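PDB 3KA7: oxidoreductase from Methanosarcina mazei, which binds flavin-adenine dinucleotide and is probably an oxidoreductase of the flavin-containing amine oxidase type. Local coordinates for residues R80-K92 with G100-L112. Residues are numbered along the deposited sequence; the frame is centred on the assembly and turned at random.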
ATOM      1  N   ARG A  80     -14.435   5.508  -9.066  1.00 19.07           N
ATOM      2  CA  ARG A  80     -14.419   6.147  -7.752  1.00 18.62           C
ATOM      3  C   ARG A  80     -15.349   5.414  -6.785  1.00 17.69           C
ATOM      4  O   ARG A  80     -16.514   5.149  -7.101  1.00 16.42           O
ATOM      5  CB  ARG A  80     -14.818   7.626  -7.861  1.00 19.38           C
ATOM      6  CG  ARG A  80     -14.906   8.359  -6.538  1.00 21.51           C
ATOM      7  CD  ARG A  80     -13.566   8.498  -5.832  1.00 26.43           C
ATOM      8  NE  ARG A  80     -12.598   9.274  -6.610  1.00 28.89           N
ATOM      9  CZ  ARG A  80     -12.620  10.595  -6.752  1.00 29.72           C
ATOM     10  NH1 ARG A  80     -13.571  11.314  -6.173  1.00 33.48           N
ATOM     11  NH2 ARG A  80     -11.680  11.205  -7.471  1.00 31.27           N
ATOM     12  N   SER A  81     -14.831   5.081  -5.606  1.00 16.50           N
ATOM     13  CA  SER A  81     -15.611   4.369  -4.598  1.00 16.32           C
ATOM     14  C   SER A  81     -16.670   5.273  -3.965  1.00 16.59           C
ATOM     15  O   SER A  81     -16.518   6.494  -3.917  1.00 16.22           O
ATOM     16  CB  SER A  81     -14.705   3.869  -3.471  1.00 16.42           C
ATOM     17  OG  SER A  81     -13.788   2.877  -3.892  1.00 15.73           O
ATOM     18  N   GLU A  82     -17.723   4.649  -3.457  1.00 16.53           N
ATOM     19  CA  GLU A  82     -18.647   5.306  -2.566  1.00 18.32           C
ATOM     20  C   GLU A  82     -17.918   5.654  -1.280  1.00 18.24           C
ATOM     21  O   GLU A  82     -16.876   5.055  -0.982  1.00 18.19           O
ATOM     22  CB  GLU A  82     -19.832   4.388  -2.299  1.00 18.74           C
ATOM     23  CG  GLU A  82     -20.644   4.152  -3.570  1.00 23.39           C
ATOM     24  CD  GLU A  82     -20.957   5.448  -4.313  1.00 29.45           C
ATOM     25  OE1 GLU A  82     -21.687   6.306  -3.757  1.00 32.91           O
ATOM     26  OE2 GLU A  82     -20.476   5.613  -5.459  1.00 32.48           O
HETATM   27  N   MSE A  83     -18.433   6.637  -0.545  1.00 18.29           N
HETATM   28  CA  MSE A  83     -17.791   7.088   0.697  1.00 18.92           C
HETATM   29  C   MSE A  83     -17.627   5.924   1.667  1.00 17.79           C
HETATM   30  O   MSE A  83     -18.520   5.084   1.851  1.00 17.30           O
HETATM   31  CB  MSE A  83     -18.569   8.251   1.367  1.00 20.19           C
HETATM   32  CG  MSE A  83     -17.957   8.812   2.695  1.00 22.84           C
HETATM   33 SE   MSE A  83     -16.073   9.280   2.498  1.00 36.78          SE
HETATM   34  CE  MSE A  83     -16.255  10.751   1.206  1.00 32.89           C
ATOM     35  N   THR A  84     -16.458   5.883   2.277  1.00 16.94           N
ATOM     36  CA  THR A  84     -16.157   4.897   3.282  1.00 15.76           C
ATOM     37  C   THR A  84     -17.072   5.065   4.488  1.00 14.94           C
ATOM     38  O   THR A  84     -17.464   6.182   4.846  1.00 15.06           O
ATOM     39  CB  THR A  84     -14.678   5.015   3.685  1.00 15.80           C
ATOM     40  OG1 THR A  84     -13.869   4.390   2.671  1.00 16.96           O
ATOM     41  CG2 THR A  84     -14.425   4.360   5.044  1.00 15.07           C
ATOM     42  N   THR A  85     -17.410   3.946   5.115  1.00 14.21           N
ATOM     43  CA  THR A  85     -18.209   3.970   6.323  1.00 13.30           C
ATOM     44  C   THR A  85     -17.446   3.362   7.488  1.00 12.83           C
ATOM     45  O   THR A  85     -16.369   2.776   7.304  1.00 11.79           O
ATOM     46  CB  THR A  85     -19.545   3.245   6.119  1.00 14.06           C
ATOM     47  OG1 THR A  85     -19.299   1.877   5.758  1.00 15.00           O
ATOM     48  CG2 THR A  85     -20.328   3.923   4.986  1.00 14.23           C
ATOM     49  N   VAL A  86     -18.004   3.524   8.684  1.00 11.53           N
ATOM     50  CA  VAL A  86     -17.338   3.120   9.908  1.00 11.68           C
ATOM     51  C   VAL A  86     -18.344   2.455  10.822  1.00 11.81           C
ATOM     52  O   VAL A  86     -19.390   3.035  11.140  1.00 11.69           O
ATOM     53  CB  VAL A  86     -16.744   4.337  10.649  1.00 11.65           C
ATOM     54  CG1 VAL A  86     -15.849   3.878  11.809  1.00 11.54           C
ATOM     55  CG2 VAL A  86     -15.951   5.225   9.684  1.00 11.95           C
ATOM     56  N   ARG A  87     -18.003   1.255  11.280  1.00 12.15           N
ATOM     57  CA  ARG A  87     -18.878   0.488  12.157  1.00 12.86           C
ATOM     58  C   ARG A  87     -18.581   0.789  13.624  1.00 13.68           C
ATOM     59  O   ARG A  87     -17.445   0.637  14.090  1.00 13.25           O
ATOM     60  CB  ARG A  87     -18.713  -1.007  11.872  1.00 12.92           C
ATOM     61  CG  ARG A  87     -19.750  -1.875  12.539  1.00 13.44           C
ATOM     62  CD  ARG A  87     -20.107  -3.083  11.669  1.00 13.25           C
ATOM     63  NE  ARG A  87     -20.777  -2.684  10.435  1.00 12.59           N
ATOM     64  CZ  ARG A  87     -21.164  -3.529   9.483  1.00 12.60           C
ATOM     65  NH1 ARG A  87     -20.943  -4.831   9.621  1.00 12.44           N
ATOM     66  NH2 ARG A  87     -21.780  -3.073   8.396  1.00 12.72           N
ATOM     67  N   VAL A  88     -19.608   1.222  14.353  1.00 14.05           N
ATOM     68  CA  VAL A  88     -19.424   1.626  15.738  1.00 15.00           C
ATOM     69  C   VAL A  88     -20.451   0.933  16.629  1.00 15.79           C
ATOM     70  O   VAL A  88     -21.453   0.410  16.140  1.00 15.94           O
ATOM     71  CB  VAL A  88     -19.533   3.163  15.899  1.00 15.03           C
ATOM     72  CG1 VAL A  88     -18.445   3.858  15.095  1.00 15.32           C
ATOM     73  CG2 VAL A  88     -20.919   3.658  15.478  1.00 14.44           C
ATOM     74  N   PRO A  89     -20.198   0.906  17.936  1.00 16.68           N
ATOM     75  CA  PRO A  89     -21.177   0.280  18.805  1.00 18.02           C
ATOM     76  C   PRO A  89     -22.476   1.077  18.823  1.00 19.42           C
ATOM     77  O   PRO A  89     -22.481   2.285  18.549  1.00 18.68           O
ATOM     78  CB  PRO A  89     -20.495   0.308  20.173  1.00 17.89           C
ATOM     79  CG  PRO A  89     -19.033   0.365  19.860  1.00 17.49           C
ATOM     80  CD  PRO A  89     -18.962   1.248  18.657  1.00 16.62           C
ATOM     81  N   LEU A  90     -23.566   0.387  19.136  1.00 21.64           N
ATOM     82  CA  LEU A  90     -24.887   0.993  19.158  1.00 23.92           C
ATOM     83  C   LEU A  90     -24.941   2.128  20.172  1.00 25.21           C
ATOM     84  O   LEU A  90     -25.450   3.206  19.878  1.00 25.66           O
ATOM     85  CB  LEU A  90     -25.926  -0.071  19.490  1.00 24.17           C
ATOM     86  CG  LEU A  90     -27.333   0.034  18.901  1.00 25.27           C
ATOM     87  CD1 LEU A  90     -27.332   0.579  17.481  1.00 25.75           C
ATOM     88  CD2 LEU A  90     -27.985  -1.332  18.954  1.00 26.15           C
ATOM     89  N   LYS A  91     -24.394   1.885  21.358  1.00 26.85           N
ATOM     90  CA  LYS A  91     -24.409   2.875  22.425  1.00 28.83           C
ATOM     91  C   LYS A  91     -22.997   3.310  22.767  1.00 29.66           C
ATOM     92  O   LYS A  91     -22.110   2.479  22.914  1.00 29.84           O
ATOM     93  CB  LYS A  91     -25.070   2.295  23.679  1.00 28.81           C
ATOM     94  CG  LYS A  91     -25.144   3.273  24.848  1.00 30.40           C
ATOM     95  CD  LYS A  91     -25.687   2.602  26.101  1.00 33.11           C
ATOM     96  CE  LYS A  91     -24.770   1.467  26.548  1.00 34.74           C
ATOM     97  NZ  LYS A  91     -25.051   1.052  27.952  1.00 37.14           N
ATOM     98  N   LYS A  92     -22.783   4.614  22.897  1.00 30.95           N
ATOM     99  CA  LYS A  92     -21.500   5.108  23.383  1.00 31.86           C
ATOM    100  C   LYS A  92     -21.237   4.532  24.779  1.00 32.35           C
ATOM    101  O   LYS A  92     -22.098   4.584  25.658  1.00 32.77           O
ATOM    102  CB  LYS A  92     -21.490   6.634  23.431  1.00 32.16           C
ATOM    103  CG  LYS A  92     -20.097   7.224  23.592  1.00 33.43           C
ATOM    104  CD  LYS A  92     -20.121   8.473  24.454  1.00 35.77           C
ATOM    105  CE  LYS A  92     -20.257   8.097  25.927  1.00 37.53           C
ATOM    106  NZ  LYS A  92     -20.442   9.277  26.822  1.00 38.49           N
ATOM    107  N   GLY A 100     -24.643  -4.945  19.441  1.00 23.07           N
ATOM    108  CA  GLY A 100     -25.154  -4.348  18.229  1.00 21.66           C
ATOM    109  C   GLY A 100     -24.245  -3.239  17.739  1.00 21.15           C
ATOM    110  O   GLY A 100     -23.330  -2.818  18.446  1.00 20.46           O
ATOM    111  N   PHE A 101     -24.509  -2.769  16.528  1.00 20.17           N
ATOM    112  CA  PHE A 101     -23.691  -1.741  15.921  1.00 19.88           C
ATOM    113  C   PHE A 101     -24.497  -0.872  14.977  1.00 19.38           C
ATOM    114  O   PHE A 101     -25.633  -1.190  14.604  1.00 19.49           O
ATOM    115  CB  PHE A 101     -22.522  -2.368  15.158  1.00 19.80           C
ATOM    116  CG  PHE A 101     -22.942  -3.272  14.029  1.00 20.08           C
ATOM    117  CD1 PHE A 101     -23.353  -2.743  12.813  1.00 20.29           C
ATOM    118  CD2 PHE A 101     -22.911  -4.650  14.174  1.00 21.80           C
ATOM    119  CE1 PHE A 101     -23.735  -3.570  11.771  1.00 21.76           C
ATOM    120  CE2 PHE A 101     -23.297  -5.482  13.128  1.00 22.23           C
ATOM    121  CZ  PHE A 101     -23.704  -4.941  11.932  1.00 21.22           C
ATOM    122  N   LYS A 102     -23.899   0.244  14.600  1.00 18.83           N
ATOM    123  CA  LYS A 102     -24.459   1.101  13.584  1.00 18.67           C
ATOM    124  C   LYS A 102     -23.304   1.591  12.719  1.00 18.54           C
ATOM    125  O   LYS A 102     -22.140   1.528  13.133  1.00 17.96           O
ATOM    126  CB  LYS A 102     -25.204   2.270  14.231  1.00 18.96           C
ATOM    127  CG  LYS A 102     -24.314   3.167  15.068  1.00 19.76           C
ATOM    128  CD  LYS A 102     -25.133   4.239  15.795  1.00 21.05           C
ATOM    129  CE  LYS A 102     -24.271   5.008  16.792  1.00 21.95           C
ATOM    130  NZ  LYS A 102     -24.973   6.219  17.317  1.00 24.48           N
ATOM    131  N   ASP A 103     -23.617   2.057  11.516  1.00 18.07           N
ATOM    132  CA  ASP A 103     -22.588   2.557  10.601  1.00 17.80           C
ATOM    133  C   ASP A 103     -22.744   4.059  10.362  1.00 18.03           C
ATOM    134  O   ASP A 103     -23.867   4.545  10.177  1.00 18.46           O
ATOM    135  CB  ASP A 103     -22.664   1.819   9.255  1.00 18.03           C
ATOM    136  CG  ASP A 103     -22.244   0.358   9.346  1.00 17.90           C
ATOM    137  OD1 ASP A 103     -21.616  -0.054  10.342  1.00 18.34           O
ATOM    138  OD2 ASP A 103     -22.536  -0.398   8.394  1.00 18.96           O
ATOM    139  N   ILE A 104     -21.627   4.788  10.371  1.00 17.28           N
ATOM    140  CA  ILE A 104     -21.598   6.209  10.011  1.00 16.97           C
ATOM    141  C   ILE A 104     -20.669   6.437   8.816  1.00 17.27           C
ATOM    142  O   ILE A 104     -19.762   5.651   8.576  1.00 16.86           O
ATOM    143  CB  ILE A 104     -21.105   7.082  11.191  1.00 17.27           C
ATOM    144  CG1 ILE A 104     -19.639   6.771  11.501  1.00 16.38           C
ATOM    145  CG2 ILE A 104     -21.959   6.839  12.427  1.00 17.03           C
ATOM    146  CD1 ILE A 104     -18.896   7.879  12.236  1.00 17.12           C
ATOM    147  N   SER A 105     -20.896   7.512   8.070  1.00 17.47           N
ATOM    148  CA  SER A 105     -19.999   7.908   6.992  1.00 17.99           C
ATOM    149  C   SER A 105     -18.642   8.364   7.550  1.00 17.81           C
ATOM    150  O   SER A 105     -18.571   8.945   8.633  1.00 17.62           O
ATOM    151  CB  SER A 105     -20.652   9.029   6.178  1.00 18.76           C
ATOM    152  OG  SER A 105     -19.831   9.402   5.087  1.00 22.00           O
ATOM    153  N   PHE A 106     -17.568   8.096   6.815  1.00 18.06           N
ATOM    154  CA  PHE A 106     -16.220   8.469   7.251  1.00 18.58           C
ATOM    155  C   PHE A 106     -16.141   9.951   7.598  1.00 19.09           C
ATOM    156  O   PHE A 106     -15.611  10.325   8.638  1.00 18.82           O
ATOM    157  CB  PHE A 106     -15.206   8.116   6.158  1.00 18.42           C
ATOM    158  CG  PHE A 106     -13.776   8.456   6.497  1.00 19.01           C
ATOM    159  CD1 PHE A 106     -12.983   7.568   7.213  1.00 18.16           C
ATOM    160  CD2 PHE A 106     -13.213   9.648   6.056  1.00 20.06           C
ATOM    161  CE1 PHE A 106     -11.660   7.865   7.510  1.00 18.60           C
ATOM    162  CE2 PHE A 106     -11.881   9.952   6.347  1.00 20.65           C
ATOM    163  CZ  PHE A 106     -11.107   9.059   7.066  1.00 20.23           C
ATOM    164  N   ASN A 107     -16.674  10.798   6.725  1.00 20.50           N
ATOM    165  CA  ASN A 107     -16.617  12.242   6.972  1.00 22.04           C
ATOM    166  C   ASN A 107     -17.461  12.734   8.146  1.00 22.14           C
ATOM    167  O   ASN A 107     -17.307  13.885   8.581  1.00 22.93           O
ATOM    168  CB  ASN A 107     -16.944  13.025   5.702  1.00 22.69           C
ATOM    169  CG  ASN A 107     -15.869  12.887   4.647  1.00 25.10           C
ATOM    170  OD1 ASN A 107     -16.132  12.426   3.534  1.00 29.84           O
ATOM    171  ND2 ASN A 107     -14.640  13.271   4.992  1.00 26.67           N
ATOM    172  N   ASP A 108     -18.339  11.870   8.661  1.00 21.78           N
ATOM    173  CA  ASP A 108     -19.167  12.191   9.826  1.00 21.71           C
ATOM    174  C   ASP A 108     -18.559  11.684  11.134  1.00 20.98           C
ATOM    175  O   ASP A 108     -19.266  11.548  12.132  1.00 21.24           O
ATOM    176  CB  ASP A 108     -20.579  11.613   9.673  1.00 22.08           C
ATOM    177  CG  ASP A 108     -21.404  12.340   8.628  1.00 24.60           C
ATOM    178  OD1 ASP A 108     -21.003  13.450   8.193  1.00 26.23           O
ATOM    179  OD2 ASP A 108     -22.473  11.804   8.254  1.00 26.75           O
ATOM    180  N   PHE A 109     -17.257  11.405  11.138  1.00 19.78           N
ATOM    181  CA  PHE A 109     -16.618  10.859  12.337  1.00 19.39           C
ATOM    182  C   PHE A 109     -16.784  11.797  13.542  1.00 19.17           C
ATOM    183  O   PHE A 109     -16.916  11.334  14.675  1.00 18.89           O
ATOM    184  CB  PHE A 109     -15.136  10.467  12.092  1.00 19.43           C
ATOM    185  CG  PHE A 109     -14.198  11.631  11.991  1.00 18.67           C
ATOM    186  CD1 PHE A 109     -13.657  12.198  13.135  1.00 18.64           C
ATOM    187  CD2 PHE A 109     -13.855  12.163  10.754  1.00 18.79           C
ATOM    188  CE1 PHE A 109     -12.793  13.270  13.053  1.00 18.23           C
ATOM    189  CE2 PHE A 109     -12.990  13.241  10.665  1.00 18.62           C
ATOM    190  CZ  PHE A 109     -12.463  13.797  11.817  1.00 19.07           C
ATOM    191  N   PRO A 110     -16.825  13.119  13.300  1.00 19.00           N
ATOM    192  CA  PRO A 110     -16.979  13.984  14.475  1.00 19.19           C
ATOM    193  C   PRO A 110     -18.381  13.933  15.076  1.00 19.44           C
ATOM    194  O   PRO A 110     -18.574  14.359  16.218  1.00 19.63           O
ATOM    195  CB  PRO A 110     -16.683  15.392  13.929  1.00 19.33           C
ATOM    196  CG  PRO A 110     -15.963  15.159  12.596  1.00 18.82           C
ATOM    197  CD  PRO A 110     -16.591  13.893  12.071  1.00 18.83           C
ATOM    198  N   SER A 111     -19.350  13.409  14.324  1.00 19.66           N
ATOM    199  CA  SER A 111     -20.742  13.378  14.788  1.00 19.87           C
ATOM    200  C   SER A 111     -20.942  12.595  16.084  1.00 19.94           C
ATOM    201  O   SER A 111     -21.959  12.779  16.769  1.00 20.30           O
ATOM    202  CB  SER A 111     -21.657  12.802  13.713  1.00 20.32           C
ATOM    203  OG  SER A 111     -21.409  11.414  13.560  1.00 21.26           O
ATOM    204  N   LEU A 112     -19.978  11.745  16.434  1.00 18.64           N
ATOM    205  CA  LEU A 112     -20.093  10.897  17.617  1.00 18.31           C
ATOM    206  C   LEU A 112     -19.499  11.562  18.849  1.00 17.93           C
ATOM    207  O   LEU A 112     -19.556  11.021  19.954  1.00 18.07           O
ATOM    208  CB  LEU A 112     -19.427   9.538  17.387  1.00 18.37           C
ATOM    209  CG  LEU A 112     -20.018   8.679  16.266  1.00 18.78           C
ATOM    210  CD1 LEU A 112     -19.376   7.303  16.288  1.00 19.98           C
ATOM    211  CD2 LEU A 112     -21.537   8.563  16.402  1.00 20.58           C
TER
HETATM  212  O   HOH W   1     -21.761   0.637   6.004  1.00 17.49           O
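R87 and D103 face each other across an antiparallel beta hairpin, strands 85-89 and 101-105, at the edge of a mixed sheet, and illustrate how a non-hydrogen-bonded pair can be locked by its side chains. In a side-on salt bridge, R87 NE donates to D103 OD1 at 2.8 Å and R87 NH2 to D103 OD2, each oxygen using its syn lone pair, with the two planes 7° apart. With CG anti to the backbone N (chi1 -169°) and the chain bent beyond it, R87 also runs over one face of the F101 ring; its CD sits 3.6 Å from the ring centroid in a CH-pi contact, and the guanidinium, 11° from parallel, continues across CE1. Replacing R87 by an alanine is likely to leave the D103 carboxylate without its counter-charge and strip the F101 ring of the chain that lies over its face. A water joins OD2 of D103 to OG1 of T85, which also bonds H295.

On the other face of the hairpin, V86 CB meets I104 CG1 at 3.9 Å, while V88 CG2 presses on K102 CG, a tight 3.5 Å. V88 CG1 and L112 CD1 meet tip to tip, 3.8 Å apart, where the 3-10 segment 106-112 returns to the V86 and V88 face of the hairpin, and W150 of helix 149-163 touches V86, V88 and L112. Just before strand 85-89 begins and after 101-105 ends, T84 CG2 lies alongside F106, whose N donates to T84 O at 2.7 Å.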